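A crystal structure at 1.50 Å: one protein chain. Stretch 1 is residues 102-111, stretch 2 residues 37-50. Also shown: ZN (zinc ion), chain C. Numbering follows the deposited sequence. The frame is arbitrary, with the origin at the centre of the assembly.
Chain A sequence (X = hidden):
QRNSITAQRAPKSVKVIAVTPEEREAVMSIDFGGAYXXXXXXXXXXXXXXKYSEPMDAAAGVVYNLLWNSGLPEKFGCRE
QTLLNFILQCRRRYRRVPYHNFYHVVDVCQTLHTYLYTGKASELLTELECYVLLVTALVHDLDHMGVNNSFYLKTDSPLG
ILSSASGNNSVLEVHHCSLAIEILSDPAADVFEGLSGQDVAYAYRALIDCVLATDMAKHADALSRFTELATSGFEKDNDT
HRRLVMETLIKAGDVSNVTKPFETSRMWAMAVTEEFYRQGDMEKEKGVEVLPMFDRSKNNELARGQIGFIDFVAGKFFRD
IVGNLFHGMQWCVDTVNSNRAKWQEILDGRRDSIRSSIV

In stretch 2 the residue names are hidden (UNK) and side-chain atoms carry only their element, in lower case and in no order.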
# COMPACT_ATOMS: atom_id res chain seq x y z
N PHE A 102 19.63 4.77 -3.48
CA PHE A 102 20.18 3.46 -3.18
C PHE A 102 21.41 3.50 -2.26
O PHE A 102 21.58 2.62 -1.42
CB PHE A 102 20.52 2.74 -4.49
CG PHE A 102 20.98 1.31 -4.32
CD1 PHE A 102 20.16 0.37 -3.70
CD2 PHE A 102 22.22 0.91 -4.82
CE1 PHE A 102 20.57 -0.96 -3.58
CE2 PHE A 102 22.63 -0.42 -4.71
CZ PHE A 102 21.81 -1.36 -4.09
N TYR A 103 22.25 4.52 -2.40
CA TYR A 103 23.44 4.61 -1.55
C TYR A 103 23.12 4.72 -0.07
O TYR A 103 23.89 4.23 0.77
CB TYR A 103 24.31 5.78 -1.99
CG TYR A 103 24.71 5.70 -3.44
CD1 TYR A 103 24.31 6.68 -4.35
CD2 TYR A 103 25.48 4.64 -3.92
CE1 TYR A 103 24.66 6.60 -5.70
CE2 TYR A 103 25.83 4.55 -5.26
CZ TYR A 103 25.42 5.53 -6.15
OH TYR A 103 25.76 5.46 -7.48
N HIS A 104 22.01 5.35 0.27
CA HIS A 104 21.63 5.47 1.68
C HIS A 104 21.32 4.11 2.28
O HIS A 104 21.73 3.82 3.40
CB HIS A 104 20.40 6.38 1.84
CG HIS A 104 19.72 6.25 3.18
ND1 HIS A 104 20.33 6.62 4.36
CD2 HIS A 104 18.49 5.82 3.51
CE1 HIS A 104 19.49 6.43 5.36
NE2 HIS A 104 18.37 5.94 4.88
N VAL A 105 20.59 3.26 1.55
CA VAL A 105 20.26 1.95 2.12
C VAL A 105 21.46 1.01 2.13
O VAL A 105 21.57 0.15 3.00
CB VAL A 105 19.03 1.29 1.44
CG1 VAL A 105 17.82 2.22 1.58
CG2 VAL A 105 19.30 0.99 -0.03
N VAL A 106 22.37 1.18 1.17
CA VAL A 106 23.58 0.37 1.14
C VAL A 106 24.36 0.77 2.39
O VAL A 106 24.91 -0.08 3.11
CB VAL A 106 24.42 0.67 -0.13
CG1 VAL A 106 25.82 0.08 0.01
CG2 VAL A 106 23.71 0.08 -1.35
N ASP A 107 24.40 2.07 2.67
CA ASP A 107 25.09 2.57 3.85
C ASP A 107 24.46 2.03 5.14
O ASP A 107 25.17 1.61 6.05
CB ASP A 107 25.07 4.10 3.87
CG ASP A 107 25.65 4.68 5.14
OD1 ASP A 107 26.78 4.29 5.52
OD2 ASP A 107 24.98 5.53 5.77
N VAL A 108 23.14 2.06 5.24
CA VAL A 108 22.49 1.57 6.46
C VAL A 108 22.77 0.07 6.64
O VAL A 108 23.01 -0.38 7.76
CB VAL A 108 20.96 1.84 6.42
CG1 VAL A 108 20.27 1.17 7.61
CG2 VAL A 108 20.71 3.34 6.48
N CYS A 109 22.75 -0.68 5.54
CA CYS A 109 23.01 -2.11 5.61
C CYS A 109 24.43 -2.37 6.12
O CYS A 109 24.63 -3.13 7.06
CB CYS A 109 22.83 -2.73 4.21
SG CYS A 109 23.10 -4.52 4.12
N GLN A 110 25.41 -1.70 5.51
CA GLN A 110 26.81 -1.86 5.91
C GLN A 110 27.03 -1.42 7.35
O GLN A 110 27.77 -2.06 8.11
CB GLN A 110 27.69 -1.05 4.96
CG GLN A 110 29.20 -1.30 5.07
CD GLN A 110 29.87 -0.50 6.17
OE1 GLN A 110 29.52 0.66 6.41
NE2 GLN A 110 30.85 -1.10 6.84
N THR A 111 26.38 -0.33 7.74
CA THR A 111 26.50 0.21 9.09
C THR A 111 25.94 -0.78 10.11
O THR A 111 26.53 -1.00 11.17
CB THR A 111 25.77 1.56 9.20
OG1 THR A 111 26.37 2.50 8.31
CG2 THR A 111 25.85 2.09 10.62
N UNK A 37 37.39 -2.85 3.23
CA UNK A 37 36.95 -3.81 4.24
C UNK A 37 35.51 -3.41 4.52
O UNK A 37 35.26 -2.48 5.29
o UNK A 37 37.93 -4.68 7.68
c UNK A 37 37.77 -3.69 5.52
c UNK A 37 37.31 -4.65 6.59
o UNK A 37 36.33 -5.39 6.36
N UNK A 38 34.57 -4.09 3.88
CA UNK A 38 33.16 -3.78 4.05
C UNK A 38 32.63 -4.04 5.46
O UNK A 38 31.52 -3.62 5.79
c UNK A 38 33.04 -5.06 -0.68
c UNK A 38 32.34 -4.56 3.02
c UNK A 38 32.67 -5.30 0.64
c UNK A 38 33.49 -3.80 -1.06
c UNK A 38 32.74 -4.29 1.59
c UNK A 38 33.19 -3.03 1.20
c UNK A 38 33.56 -2.78 -0.12
N UNK A 39 33.42 -4.71 6.29
CA UNK A 39 32.98 -4.99 7.66
C UNK A 39 33.47 -3.94 8.65
O UNK A 39 33.15 -4.01 9.83
c UNK A 39 33.50 -6.37 8.16
c UNK A 39 33.23 -7.45 7.14
o UNK A 39 34.91 -6.29 8.40
N UNK A 40 34.23 -2.96 8.16
CA UNK A 40 34.78 -1.92 9.04
C UNK A 40 33.97 -0.64 9.18
O UNK A 40 33.38 -0.15 8.21
o UNK A 40 36.71 -0.46 9.30
c UNK A 40 36.19 -1.56 8.56
N UNK A 41 33.95 -0.06 10.39
CA UNK A 41 33.21 1.19 10.62
C UNK A 41 33.85 2.31 9.79
O UNK A 41 33.22 3.32 9.50
c UNK A 41 34.40 -0.64 11.67
c UNK A 41 33.48 0.03 12.66
c UNK A 41 33.38 1.42 12.12
N UNK A 42 35.10 2.09 9.42
CA UNK A 42 35.84 3.07 8.64
C UNK A 42 35.61 3.03 7.14
O UNK A 42 36.13 3.87 6.41
N UNK A 43 34.84 2.04 6.68
CA UNK A 43 34.54 1.93 5.26
C UNK A 43 33.85 3.21 4.80
O UNK A 43 32.91 3.68 5.45
c UNK A 43 33.63 0.73 4.98
c UNK A 43 33.93 0.51 2.50
c UNK A 43 33.43 0.51 1.20
c UNK A 43 32.07 0.72 0.98
c UNK A 43 31.73 0.91 3.36
c UNK A 43 33.09 0.70 3.59
c UNK A 43 31.22 0.92 2.06
N UNK A 44 34.32 3.78 3.69
CA UNK A 44 33.75 5.01 3.16
C UNK A 44 33.09 4.77 1.80
O UNK A 44 33.77 4.65 0.78
c UNK A 44 34.86 6.07 3.02
o UNK A 44 33.16 7.57 2.25
c UNK A 44 34.34 7.40 2.53
n UNK A 44 35.24 8.38 2.43
N UNK A 45 31.76 4.70 1.79
CA UNK A 45 31.02 4.47 0.55
C UNK A 45 31.23 5.57 -0.49
O UNK A 45 31.11 5.31 -1.68
c UNK A 45 29.53 4.29 0.85
c UNK A 45 27.17 3.83 0.18
c UNK A 45 29.04 2.66 -1.00
c UNK A 45 28.60 3.96 -0.33
N UNK A 46 31.54 6.78 -0.05
CA UNK A 46 31.76 7.86 -1.00
C UNK A 46 33.00 7.61 -1.84
O UNK A 46 33.07 8.01 -3.00
c UNK A 46 30.25 9.62 1.56
c UNK A 46 28.43 10.82 -0.17
c UNK A 46 29.03 10.09 2.05
c UNK A 46 29.66 10.35 -0.64
c UNK A 46 30.57 9.74 0.22
c UNK A 46 31.88 9.22 -0.30
c UNK A 46 28.12 10.69 1.18
N UNK A 47 33.99 6.93 -1.25
CA UNK A 47 35.22 6.62 -1.96
C UNK A 47 34.88 5.69 -3.12
O UNK A 47 35.35 5.89 -4.25
c UNK A 47 37.62 5.84 -1.62
c UNK A 47 36.22 5.95 -1.03
o UNK A 47 38.47 5.06 0.46
o UNK A 47 39.31 4.18 -1.37
c UNK A 47 38.53 4.96 -0.78
N UNK A 48 34.08 4.67 -2.84
CA UNK A 48 33.66 3.72 -3.86
C UNK A 48 32.86 4.41 -4.96
O UNK A 48 33.05 4.15 -6.14
c UNK A 48 32.79 2.59 -3.26
c UNK A 48 33.63 1.74 -2.32
c UNK A 48 32.21 1.72 -4.36
N UNK A 49 31.97 5.31 -4.56
CA UNK A 49 31.13 6.03 -5.52
C UNK A 49 31.95 6.92 -6.45
O UNK A 49 31.69 6.97 -7.65
c UNK A 49 26.54 8.79 -3.42
n UNK A 49 25.87 9.65 -4.17
n UNK A 49 26.36 8.79 -2.10
n UNK A 49 27.39 7.92 -3.97
c UNK A 49 28.15 6.94 -3.20
c UNK A 49 29.03 6.07 -4.08
c UNK A 49 30.10 6.89 -4.78
N UNK A 50 32.93 7.61 -5.88
CA UNK A 50 33.76 8.52 -6.67
C UNK A 50 34.70 7.82 -7.64
O UNK A 50 34.93 8.31 -8.75
c UNK A 50 34.58 9.41 -5.73
o UNK A 50 37.09 10.70 -4.73
o UNK A 50 36.10 12.51 -5.51
c UNK A 50 35.46 10.41 -6.45
c UNK A 50 36.27 11.27 -5.49
ZN ZN C . 16.44 5.64 5.89
O HOH W 1 30.28 2.52 8.29
O HOH W 2 14.61 5.91 7.00
O HOH W 3 16.34 7.90 6.21

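Position 37 has two side-chain carbons, the second carrying two oxygens, and nothing of stretch 1 lies in reach; a carboxylate this short is Asp 37. At position 38 one carbon leads to a ring of six carbons with no heteroatom. The CA-to-CB bond points sideways and the ring leads away, so its main offering to the helix is the backbone O, 2.8 Å from Gln 110 NE2. It is Phe 38.

Position 39 branches at CB into one oxygen and one carbon. With that oxygen 2.6 Å from Asp 37 OD1, a hydrogen-bonding distance, the branch is a hydroxyl and a methyl: Thr 39. Its N also donates to Asp 37 OD1, at 3.0 Å. Position 40 has one carbon and then one oxygen, pointing away from stretch 1, which makes it Ser 40. Its N bonds to Asp 37 O at 3.1 Å, closing a type I turn.

At position 41 three carbons close a ring onto the backbone N, as in Pro 41 alone among the standard residues. Position 42 has no side-chain atoms and is Gly 42; its N donates to Ser 40 OG over 3.0 Å. Position 43 again shows one carbon and a six-carbon ring, here directed toward stretch 1, with a ring carbon 3.7 Å from Gln 110 CD. This is Phe 43, and the approach to its ring is oblique. A second type I turn runs from Ser 40 to Phe 43, with Phe 43 N bonded to Ser 40 O at 3.0 Å.

Position 44 has two carbons, the second carrying one oxygen and one nitrogen, hence Asn 44. Asn 44 OD1 accepts from the backbone N of position 46 at 2.9 Å, capping the helix that follows. Position 45 has four carbons forked at the second, the pattern of leucine; one terminal methyl lies 3.4 Å from Tyr 103 O. In Leu 45 that methyl is CD2, also 4.0 Å from Val 106 CG1.

Position 46, one carbon and a six-carbon ring, makes no contact and is Phe 46. Position 47, three carbons ending in two oxygens, is Glu 47. Position 48, a carbon bearing two carbons, is Val 48. Position 49 runs through three carbons and a nitrogen to a carbon with two more nitrogens, a guanidinium whose central carbon is 3.2 Å from Tyr 103 CD1: Arg 49. Position 50 repeats the three-carbon carboxylate and is Glu 50, out of reach.

The contact, 413 Å² in all, combines three elements. Gln 110 NE2 donates to Phe 38 O (2.8 Å, 166°) and Ser 40 O (3.0 Å, 140°), tying the helix to the loop, while water 1 links Gln 110 OE1 to Pro 41 O. Leu 45 packs against Tyr 103 and Val 106. The Arg 49 guanidinium stacks on Tyr 103, planes 11° apart, an off-centre cation-pi arrangement that leaves Arg 49 CD over the ring face.

Stretch 2, residues 37-50: DFTSPGFNLFEVRE
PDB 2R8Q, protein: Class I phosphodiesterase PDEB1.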